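Local coordinates for rutinosidase (Aspergillus niger, PDB 6I1A), which hydrolyses glycosidic bonds as a family 5 glycoside hydrolase with rutinosidase activity, and may also act on beta-1,3-glucans, at residues Ser13-Trp17 with Pro184-Thr188; Leu211-Ala216 with Gln249-Gly253; Asp254-Ser258 with Gly295-Val299. All coordinates share one frame. Residue numbers count along the deposited sequence, not the author numbering.

Contact 1. Residues Ser13-Trp17 with Pro184-Thr188; sequences SYIDW and PQSYT. With EDO (1,2-ethanediol), chain J.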
loop_
_atom_site.group_PDB
_atom_site.type_symbol
_atom_site.label_atom_id
_atom_site.label_comp_id
_atom_site.label_asym_id
_atom_site.label_seq_id
_atom_site.Cartn_x
_atom_site.Cartn_y
_atom_site.Cartn_z
ATOM N N SER A 13 -19.092 -18.489 -30.262
ATOM C CA SER A 13 -19.504 -17.061 -30.232
ATOM C C SER A 13 -19.429 -16.494 -28.805
ATOM O O SER A 13 -19.421 -15.297 -28.695
ATOM C CB SER A 13 -20.864 -16.886 -30.804
ATOM O OG SER A 13 -21.746 -17.823 -30.209
ATOM N N TYR A 14 -19.293 -17.319 -27.764
ATOM C CA TYR A 14 -19.081 -16.788 -26.379
ATOM C C TYR A 14 -17.633 -16.333 -26.244
ATOM O O TYR A 14 -16.715 -16.837 -26.900
ATOM C CB TYR A 14 -19.425 -17.816 -25.288
ATOM C CG TYR A 14 -20.885 -18.114 -25.194
ATOM C CD1 TYR A 14 -21.526 -19.042 -26.036
ATOM C CD2 TYR A 14 -21.690 -17.507 -24.253
ATOM C CE1 TYR A 14 -22.880 -19.326 -25.920
ATOM C CE2 TYR A 14 -23.051 -17.743 -24.160
ATOM C CZ TYR A 14 -23.668 -18.710 -24.954
ATOM O OH TYR A 14 -25.014 -18.900 -24.804
ATOM N N ILE A 15 -17.370 -15.413 -25.327
ATOM C CA ILE A 15 -15.966 -14.940 -25.236
ATOM C C ILE A 15 -15.187 -15.769 -24.238
ATOM O O ILE A 15 -15.759 -16.306 -23.223
ATOM C CB ILE A 15 -15.893 -13.436 -24.973
ATOM C CG1 ILE A 15 -16.232 -13.095 -23.536
ATOM C CG2 ILE A 15 -16.767 -12.666 -25.986
ATOM C CD1 ILE A 15 -15.679 -11.698 -23.161
ATOM N N ASP A 16 -13.901 -15.866 -24.509
ATOM C CA ASP A 16 -12.912 -16.450 -23.622
ATOM C C ASP A 16 -12.114 -15.286 -23.057
ATOM O O ASP A 16 -11.385 -14.669 -23.785
ATOM C CB ASP A 16 -11.999 -17.419 -24.360
ATOM C CG ASP A 16 -11.014 -18.099 -23.467
ATOM O OD1 ASP A 16 -10.833 -17.716 -22.323
ATOM O OD2 ASP A 16 -10.397 -19.085 -23.947
ATOM N N TRP A 17 -12.353 -14.945 -21.794
ATOM C CA TRP A 17 -11.639 -13.791 -21.203
ATOM C C TRP A 17 -10.125 -13.990 -21.234
ATOM O O TRP A 17 -9.388 -13.040 -20.922
ATOM C CB TRP A 17 -12.148 -13.527 -19.783
ATOM C CG TRP A 17 -13.330 -12.609 -19.771
ATOM C CD1 TRP A 17 -14.650 -12.920 -19.581
ATOM C CD2 TRP A 17 -13.297 -11.177 -19.924
ATOM N NE1 TRP A 17 -15.435 -11.814 -19.660
ATOM C CE2 TRP A 17 -14.621 -10.715 -19.819
ATOM C CE3 TRP A 17 -12.275 -10.222 -20.150
ATOM C CZ2 TRP A 17 -14.970 -9.369 -19.975
ATOM C CZ3 TRP A 17 -12.616 -8.886 -20.271
ATOM C CH2 TRP A 17 -13.947 -8.457 -20.117
ATOM N N PRO A 184 -27.086 -14.113 -25.587
ATOM C CA PRO A 184 -26.463 -14.408 -24.298
ATOM C C PRO A 184 -24.945 -14.331 -24.366
ATOM O O PRO A 184 -24.261 -14.163 -23.322
ATOM C CB PRO A 184 -26.943 -15.844 -23.984
ATOM C CG PRO A 184 -27.295 -16.407 -25.374
ATOM C CD PRO A 184 -27.912 -15.248 -26.096
ATOM N N GLN A 185 -24.345 -14.561 -25.552
ATOM C CA GLN A 185 -22.916 -14.509 -25.795
ATOM C C GLN A 185 -22.324 -13.087 -25.584
ATOM O O GLN A 185 -21.118 -12.989 -25.543
ATOM C CB GLN A 185 -22.543 -15.031 -27.209
ATOM C CG GLN A 185 -23.123 -14.266 -28.383
ATOM C CD GLN A 185 -24.482 -14.685 -28.880
ATOM O OE1 GLN A 185 -25.348 -15.162 -28.132
ATOM N NE2 GLN A 185 -24.699 -14.440 -30.178
ATOM N N SER A 186 -23.187 -12.115 -25.458
ATOM C CA SER A 186 -22.724 -10.695 -25.370
ATOM C C SER A 186 -22.506 -10.269 -23.905
ATOM O O SER A 186 -22.157 -9.099 -23.693
ATOM C CB SER A 186 -23.694 -9.784 -25.985
ATOM O OG SER A 186 -23.824 -10.082 -27.403
ATOM N N TYR A 187 -22.714 -11.107 -22.899
ATOM C CA TYR A 187 -22.795 -10.662 -21.479
ATOM C C TYR A 187 -21.834 -11.414 -20.589
ATOM O O TYR A 187 -21.638 -12.670 -20.693
ATOM C CB TYR A 187 -24.198 -10.836 -20.940
ATOM C CG TYR A 187 -25.219 -10.000 -21.655
ATOM C CD1 TYR A 187 -25.864 -10.505 -22.796
ATOM C CD2 TYR A 187 -25.586 -8.727 -21.256
ATOM C CE1 TYR A 187 -26.817 -9.756 -23.481
ATOM C CE2 TYR A 187 -26.542 -7.987 -21.916
ATOM C CZ TYR A 187 -27.172 -8.496 -23.047
ATOM O OH TYR A 187 -28.103 -7.723 -23.656
ATOM N N THR A 188 -21.271 -10.668 -19.639
ATOM C CA THR A 188 -20.523 -11.168 -18.483
ATOM C C THR A 188 -21.282 -10.762 -17.233
ATOM O O THR A 188 -21.741 -9.637 -17.121
ATOM C CB THR A 188 -19.069 -10.687 -18.483
ATOM O OG1 THR A 188 -18.385 -11.324 -19.559
ATOM C CG2 THR A 188 -18.346 -10.884 -17.191
HETATM C C1 EDO J . -12.061 -17.446 -18.498
HETATM O O1 EDO J . -11.353 -17.817 -17.389
HETATM C C2 EDO J . -12.319 -18.620 -19.433
HETATM O O2 EDO J . -11.122 -19.175 -20.012
HETATM O O HOH W 1 -19.908 -12.434 -28.376
HETATM O O HOH W 2 -19.661 -14.435 -23.829
#
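This contact lies at the amino-terminal edge of the TIM barrel of family 5 glycoside hydrolases. Residues 13-17 form part of the lead-in to the first barrel strand, 22-26. Residues 184-188 are a short 3-10 turn that runs into strand 187-190. In this fold the active site sits at the other, carboxyl-terminal ends of the strands. Ser-13 meets the turn through its carbonyl, with O 3.5 Å from Gln-185 CB. Water 1 joins Ser-13 O (2.9 Å) to Gln-185 O (3.1 Å) and donates to both. Tyr-14 then lays its ring against the turn. Gln-185 CB stands 4.0 Å from the centroid of the Tyr-14 ring and 13° off the normal, a CH-pi contact. Tyr-14 OH lies 3.4 Å from Pro-184 CG and is hydrogen-bonded to Asn-234. Ile-15 touches the turn lightly, but its backbone is tied to it. Water 2 accepts from Ile-15 N (2.9 Å) and donates to Gln-185 O (2.7 Å), so one carbonyl receives both waters. Asp-16 turns outward and binds a 1,2-ethanediol, probably from the crystallisation liquor. Trp-17 is buried and packs edge-to-face on Phe-20 and Phe-300. Thr-188 OG1 is hydrogen-bonded to His-131 of the neighbouring strand 131-136. It also accepts from Trp-17 NE1 at 3.0 Å, with a nearly straight angle of 167°.

Contact 2. Residues Leu211-Ala216 with Gln249-Gly253; sequences LTDHGA and QYWEG. With EDO (1,2-ethanediol), chain P.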
loop_
_atom_site.group_PDB
_atom_site.type_symbol
_atom_site.label_atom_id
_atom_site.label_comp_id
_atom_site.label_asym_id
_atom_site.label_seq_id
_atom_site.Cartn_x
_atom_site.Cartn_y
_atom_site.Cartn_z
ATOM N N LEU A 211 -10.989 -5.771 3.847
ATOM C CA LEU A 211 -11.731 -7.061 3.936
ATOM C C LEU A 211 -10.945 -8.027 4.801
ATOM O O LEU A 211 -9.783 -8.351 4.442
ATOM C CB LEU A 211 -12.001 -7.580 2.520
ATOM C CG LEU A 211 -12.823 -8.888 2.420
ATOM C CD1 LEU A 211 -14.282 -8.650 2.879
ATOM C CD2 LEU A 211 -12.797 -9.438 1.005
ATOM N N THR A 212 -11.539 -8.453 5.899
ATOM C CA THR A 212 -10.915 -9.454 6.800
ATOM C C THR A 212 -11.007 -10.859 6.207
ATOM O O THR A 212 -11.766 -11.108 5.278
ATOM C CB THR A 212 -11.527 -9.464 8.201
ATOM O OG1 THR A 212 -12.834 -10.058 8.119
ATOM C CG2 THR A 212 -11.639 -8.076 8.774
ATOM N N ASP A 213 -10.206 -11.804 6.729
ATOM C CA ASP A 213 -10.324 -13.202 6.293
ATOM C C ASP A 213 -11.725 -13.743 6.575
ATOM O O ASP A 213 -12.263 -14.501 5.745
ATOM C CB ASP A 213 -9.266 -14.078 6.989
ATOM C CG ASP A 213 -7.879 -14.061 6.328
ATOM O OD1 ASP A 213 -7.691 -13.672 5.102
ATOM O OD2 ASP A 213 -6.944 -14.458 7.043
ATOM N N HIS A 214 -12.341 -13.357 7.685
ATOM C CA HIS A 214 -13.711 -13.789 8.013
ATOM C C HIS A 214 -14.681 -13.267 6.928
ATOM O O HIS A 214 -15.526 -14.021 6.438
ATOM C CB HIS A 214 -14.051 -13.218 9.386
ATOM C CG HIS A 214 -15.289 -13.691 10.033
ATOM N ND1 HIS A 214 -16.313 -12.808 10.399
ATOM C CD2 HIS A 214 -15.667 -14.922 10.452
ATOM C CE1 HIS A 214 -17.275 -13.494 11.004
ATOM N NE2 HIS A 214 -16.930 -14.802 11.003
ATOM N N GLY A 215 -14.617 -11.971 6.617
ATOM C CA GLY A 215 -15.471 -11.431 5.559
ATOM C C GLY A 215 -15.170 -12.064 4.234
ATOM O O GLY A 215 -16.099 -12.326 3.472
ATOM N N ALA A 216 -13.900 -12.295 3.923
ATOM C CA ALA A 216 -13.508 -12.923 2.657
ATOM C C ALA A 216 -14.079 -14.332 2.528
ATOM O O ALA A 216 -14.489 -14.749 1.409
ATOM C CB ALA A 216 -12.029 -12.972 2.540
ATOM N N GLN A 249 -3.926 -12.820 -6.516
ATOM C CA GLN A 249 -3.217 -13.969 -5.946
ATOM C C GLN A 249 -3.902 -14.491 -4.686
ATOM O O GLN A 249 -3.843 -15.682 -4.371
ATOM C CB GLN A 249 -1.762 -13.584 -5.585
ATOM C CG GLN A 249 -1.005 -12.719 -6.616
ATOM C CD GLN A 249 -1.235 -11.231 -6.747
ATOM O OE1 GLN A 249 -2.036 -10.758 -7.546
ATOM N NE2 GLN A 249 -0.328 -10.389 -6.226
ATOM N N TYR A 250 -4.548 -13.607 -3.901
ATOM C CA TYR A 250 -5.230 -13.984 -2.662
ATOM C C TYR A 250 -6.311 -14.997 -2.945
ATOM O O TYR A 250 -6.584 -15.869 -2.084
ATOM C CB TYR A 250 -5.829 -12.754 -1.974
ATOM C CG TYR A 250 -6.596 -13.004 -0.716
ATOM C CD1 TYR A 250 -5.981 -12.969 0.512
ATOM C CD2 TYR A 250 -7.989 -13.175 -0.720
ATOM C CE1 TYR A 250 -6.688 -13.201 1.677
ATOM C CE2 TYR A 250 -8.703 -13.345 0.429
ATOM C CZ TYR A 250 -8.052 -13.414 1.633
ATOM O OH TYR A 250 -8.804 -13.569 2.738
ATOM N N TRP A 251 -7.014 -14.843 -4.072
ATOM C CA TRP A 251 -8.205 -15.659 -4.371
ATOM C C TRP A 251 -7.893 -16.824 -5.321
ATOM O O TRP A 251 -8.716 -17.694 -5.485
ATOM C CB TRP A 251 -9.296 -14.794 -5.043
ATOM C CG TRP A 251 -9.729 -13.585 -4.279
ATOM C CD1 TRP A 251 -9.426 -12.282 -4.528
ATOM C CD2 TRP A 251 -10.694 -13.560 -3.218
ATOM N NE1 TRP A 251 -10.081 -11.456 -3.637
ATOM C CE2 TRP A 251 -10.884 -12.217 -2.842
ATOM C CE3 TRP A 251 -11.347 -14.585 -2.515
ATOM C CZ2 TRP A 251 -11.747 -11.855 -1.819
ATOM C CZ3 TRP A 251 -12.209 -14.205 -1.513
ATOM C CH2 TRP A 251 -12.409 -12.873 -1.169
ATOM N N GLU A 252 -6.761 -16.774 -6.003
ATOM C CA GLU A 252 -6.409 -17.765 -7.080
ATOM C C GLU A 252 -6.552 -19.228 -6.639
ATOM O O GLU A 252 -7.092 -20.019 -7.476
ATOM C CB GLU A 252 -4.954 -17.545 -7.539
ATOM C CG GLU A 252 -4.872 -16.434 -8.519
ATOM C CD GLU A 252 -3.448 -16.177 -8.987
ATOM O OE1 GLU A 252 -2.573 -16.987 -8.680
ATOM O OE2 GLU A 252 -3.274 -15.207 -9.704
ATOM N N GLY A 253 -6.067 -19.538 -5.445
ATOM C CA GLY A 253 -6.070 -20.901 -4.911
ATOM C C GLY A 253 -7.457 -21.374 -4.620
ATOM O O GLY A 253 -7.640 -22.598 -4.390
HETATM C C1 EDO P . 2.448 -8.153 -4.625
HETATM O O1 EDO P . 2.526 -8.682 -5.974
HETATM C C2 EDO P . 2.367 -9.285 -3.668
HETATM O O2 EDO P . 1.622 -10.408 -4.158
#
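Tyr-250 and Trp-251 each lose 50 Å² to this contact, and Ala-216 loses 45 Å². The two aromatic side chains reach across to the first turn of helix 213-233, where the small Ala-216 lets them come close. Ala-216 CB is 3.3 Å from Tyr-250 OH and 3.7 Å from Trp-251 CH2. Tyr-250 meets it with its ring edge. The phenol also donates a short hydrogen bond, 2.6 Å from Tyr-250 OH to Asp-213 OD1. Trp-251 extends the apolar side of the contact: its CZ2 edge is 3.9 Å from Leu-211 CD2. Its indole NE1 is bonded to Gly-243 O. In the TIM barrel, helix 213-233 follows strand 187-190, while the short, weakly bonded helix 248-252 lies between strands 239-241 and 261-269, so the start of the long helix packs on the turn after strand 239-241. Thr-212, which takes no part in the contact, is the N-cap of the long helix, and Gly-215 N donates to Thr-212 OG1 at 3.0 Å. Thr-212 also touches a protein-linked glycan. The second subunit approaches this surface, with its Tyr-310 on Asp-213 and its Asp-274 on Tyr-250.

Contact 3. Residues Asp254-Ser258 with Gly295-Val299; sequences DFPAS and GKFPV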
loop_
_atom_site.group_PDB
_atom_site.type_symbol
_atom_site.label_atom_id
_atom_site.label_comp_id
_atom_site.label_asym_id
_atom_site.label_seq_id
_atom_site.Cartn_x
_atom_site.Cartn_y
_atom_site.Cartn_z
ATOM N N ASP A 254 -8.488 -20.531 -4.654
ATOM C CA ASP A 254 -9.858 -20.939 -4.251
ATOM C C ASP A 254 -10.701 -21.477 -5.397
ATOM O O ASP A 254 -11.813 -21.948 -5.141
ATOM C CB ASP A 254 -10.617 -19.735 -3.657
ATOM C CG ASP A 254 -10.023 -19.238 -2.357
ATOM O OD1 ASP A 254 -9.540 -20.105 -1.548
ATOM O OD2 ASP A 254 -10.081 -18.008 -2.113
ATOM N N PHE A 255 -10.230 -21.396 -6.656
ATOM C CA PHE A 255 -10.961 -21.835 -7.830
ATOM C C PHE A 255 -10.062 -22.670 -8.722
ATOM O O PHE A 255 -8.923 -22.312 -8.959
ATOM C CB PHE A 255 -11.441 -20.629 -8.651
ATOM C CG PHE A 255 -12.269 -19.676 -7.843
ATOM C CD1 PHE A 255 -11.684 -18.627 -7.194
ATOM C CD2 PHE A 255 -13.642 -19.837 -7.777
ATOM C CE1 PHE A 255 -12.462 -17.750 -6.451
ATOM C CE2 PHE A 255 -14.405 -18.936 -7.063
ATOM C CZ PHE A 255 -13.805 -17.912 -6.403
ATOM N N PRO A 256 -10.570 -23.800 -9.254
ATOM C CA PRO A 256 -9.853 -24.534 -10.297
ATOM C C PRO A 256 -9.702 -23.685 -11.561
ATOM O O PRO A 256 -10.607 -22.932 -11.877
ATOM C CB PRO A 256 -10.683 -25.797 -10.604
ATOM C CG PRO A 256 -11.973 -25.557 -9.900
ATOM C CD PRO A 256 -11.803 -24.468 -8.855
ATOM N N ALA A 257 -8.575 -23.816 -12.238
ATOM C CA ALA A 257 -8.280 -23.032 -13.452
ATOM C C ALA A 257 -9.348 -23.221 -14.526
ATOM O O ALA A 257 -9.538 -22.307 -15.385
ATOM C CB ALA A 257 -6.924 -23.419 -14.012
ATOM N N SER A 258 -10.079 -24.353 -14.543
ATOM C CA SER A 258 -11.164 -24.580 -15.521
ATOM C C SER A 258 -12.398 -23.676 -15.317
ATOM O O SER A 258 -13.255 -23.613 -16.215
ATOM C CB SER A 258 -11.575 -26.062 -15.479
ATOM O OG SER A 258 -12.082 -26.399 -14.220
ATOM N N GLY A 295 -1.332 -15.169 -13.525
ATOM C CA GLY A 295 -1.774 -15.692 -14.813
ATOM C C GLY A 295 -2.724 -16.887 -14.718
ATOM O O GLY A 295 -3.219 -17.356 -15.756
ATOM N N LYS A 296 -3.061 -17.320 -13.502
ATOM C CA LYS A 296 -3.950 -18.490 -13.380
ATOM C C LYS A 296 -5.296 -18.153 -14.034
ATOM O O LYS A 296 -5.878 -18.965 -14.737
ATOM C CB LYS A 296 -4.179 -18.893 -11.931
ATOM C CG LYS A 296 -5.029 -20.141 -11.798
ATOM C CD LYS A 296 -5.124 -20.622 -10.398
ATOM C CE LYS A 296 -5.941 -21.904 -10.293
ATOM N NZ LYS A 296 -6.093 -22.340 -8.869
ATOM N N PHE A 297 -5.850 -16.962 -13.696
ATOM C CA PHE A 297 -7.053 -16.407 -14.321
ATOM C C PHE A 297 -6.779 -15.049 -14.990
ATOM O O PHE A 297 -5.887 -14.306 -14.590
ATOM C CB PHE A 297 -8.133 -16.208 -13.254
ATOM C CG PHE A 297 -8.597 -17.521 -12.631
ATOM C CD1 PHE A 297 -9.442 -18.330 -13.350
ATOM C CD2 PHE A 297 -8.166 -17.888 -11.374
ATOM C CE1 PHE A 297 -9.826 -19.559 -12.831
ATOM C CE2 PHE A 297 -8.571 -19.122 -10.837
ATOM C CZ PHE A 297 -9.391 -19.927 -11.571
ATOM N N PRO A 298 -7.627 -14.718 -15.976
ATOM C CA PRO A 298 -7.514 -13.418 -16.632
ATOM C C PRO A 298 -8.014 -12.329 -15.677
ATOM O O PRO A 298 -8.826 -12.570 -14.759
ATOM C CB PRO A 298 -8.364 -13.517 -17.864
ATOM C CG PRO A 298 -9.386 -14.616 -17.528
ATOM C CD PRO A 298 -8.635 -15.542 -16.618
ATOM N N VAL A 299 -7.534 -11.092 -15.909
ATOM C CA VAL A 299 -7.858 -9.891 -15.130
ATOM C C VAL A 299 -8.356 -8.815 -16.092
ATOM O O VAL A 299 -7.800 -8.625 -17.158
ATOM C CB VAL A 299 -6.637 -9.408 -14.343
ATOM C CG1 VAL A 299 -6.854 -8.048 -13.650
ATOM C CG2 VAL A 299 -6.231 -10.468 -13.321
#
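This is a loop-loop contact, part polar and part apolar, beside the starts of two adjacent parallel strands of the TIM barrel. Residues 254-258 lead towards strand 261-269, and residues 295-299 lead into strand 299-308. Lys-296 is fully extended, with all four chi angles near t, and reaches across to donate from NZ to Phe-255 O at 2.8 Å. Lys-296 CE lies 4.1 Å from Ala-257 CB. Beside it, Phe-297 inserts its ring tip: CZ is 3.6 Å from Phe-255 CB and 3.3 Å from Pro-256 O. Both Pro-256 O and Phe-255 O sit at the ring edge, near its plane. Phe-255 starts toward 295-299 with its CB, but its ring ends against Leu-220 and Ile-223 of helix 213-233. Arg-18 adds a further tie, bonding Ala-257 O and Lys-296 O. Lys-296 NZ also bonds to Glu-252 O. The ammonium group is thus met by main-chain carbonyls rather than by a carboxylate of the two segments, so the tie depends on where the backbone runs and not on an acidic partner.

Overall arrangement
The three contacts occupy the outer parts of one TIM barrel. Contact 2 is the buried one, while contacts 1 and 3 are each partly buried. Contact 1 combines CH-pi packing with bridging waters and an indole-to-hydroxyl bond. Contact 2 relies on aromatic packing with a phenol-carboxylate bond. Contact 3 pairs a lysine with main-chain oxygen beside the packed ring of Phe-297. Helix 213-233 takes part in contact 2 and is also packed by Phe-255 of contact 3. Contact 1 belongs to the strand before this helix and does not touch contact 2. Contacts 2 and 3 have centres about 14 Å apart and are tied through the same lysine. Contact 1 meets contact 3 by packing of Trp-17 on Pro-298.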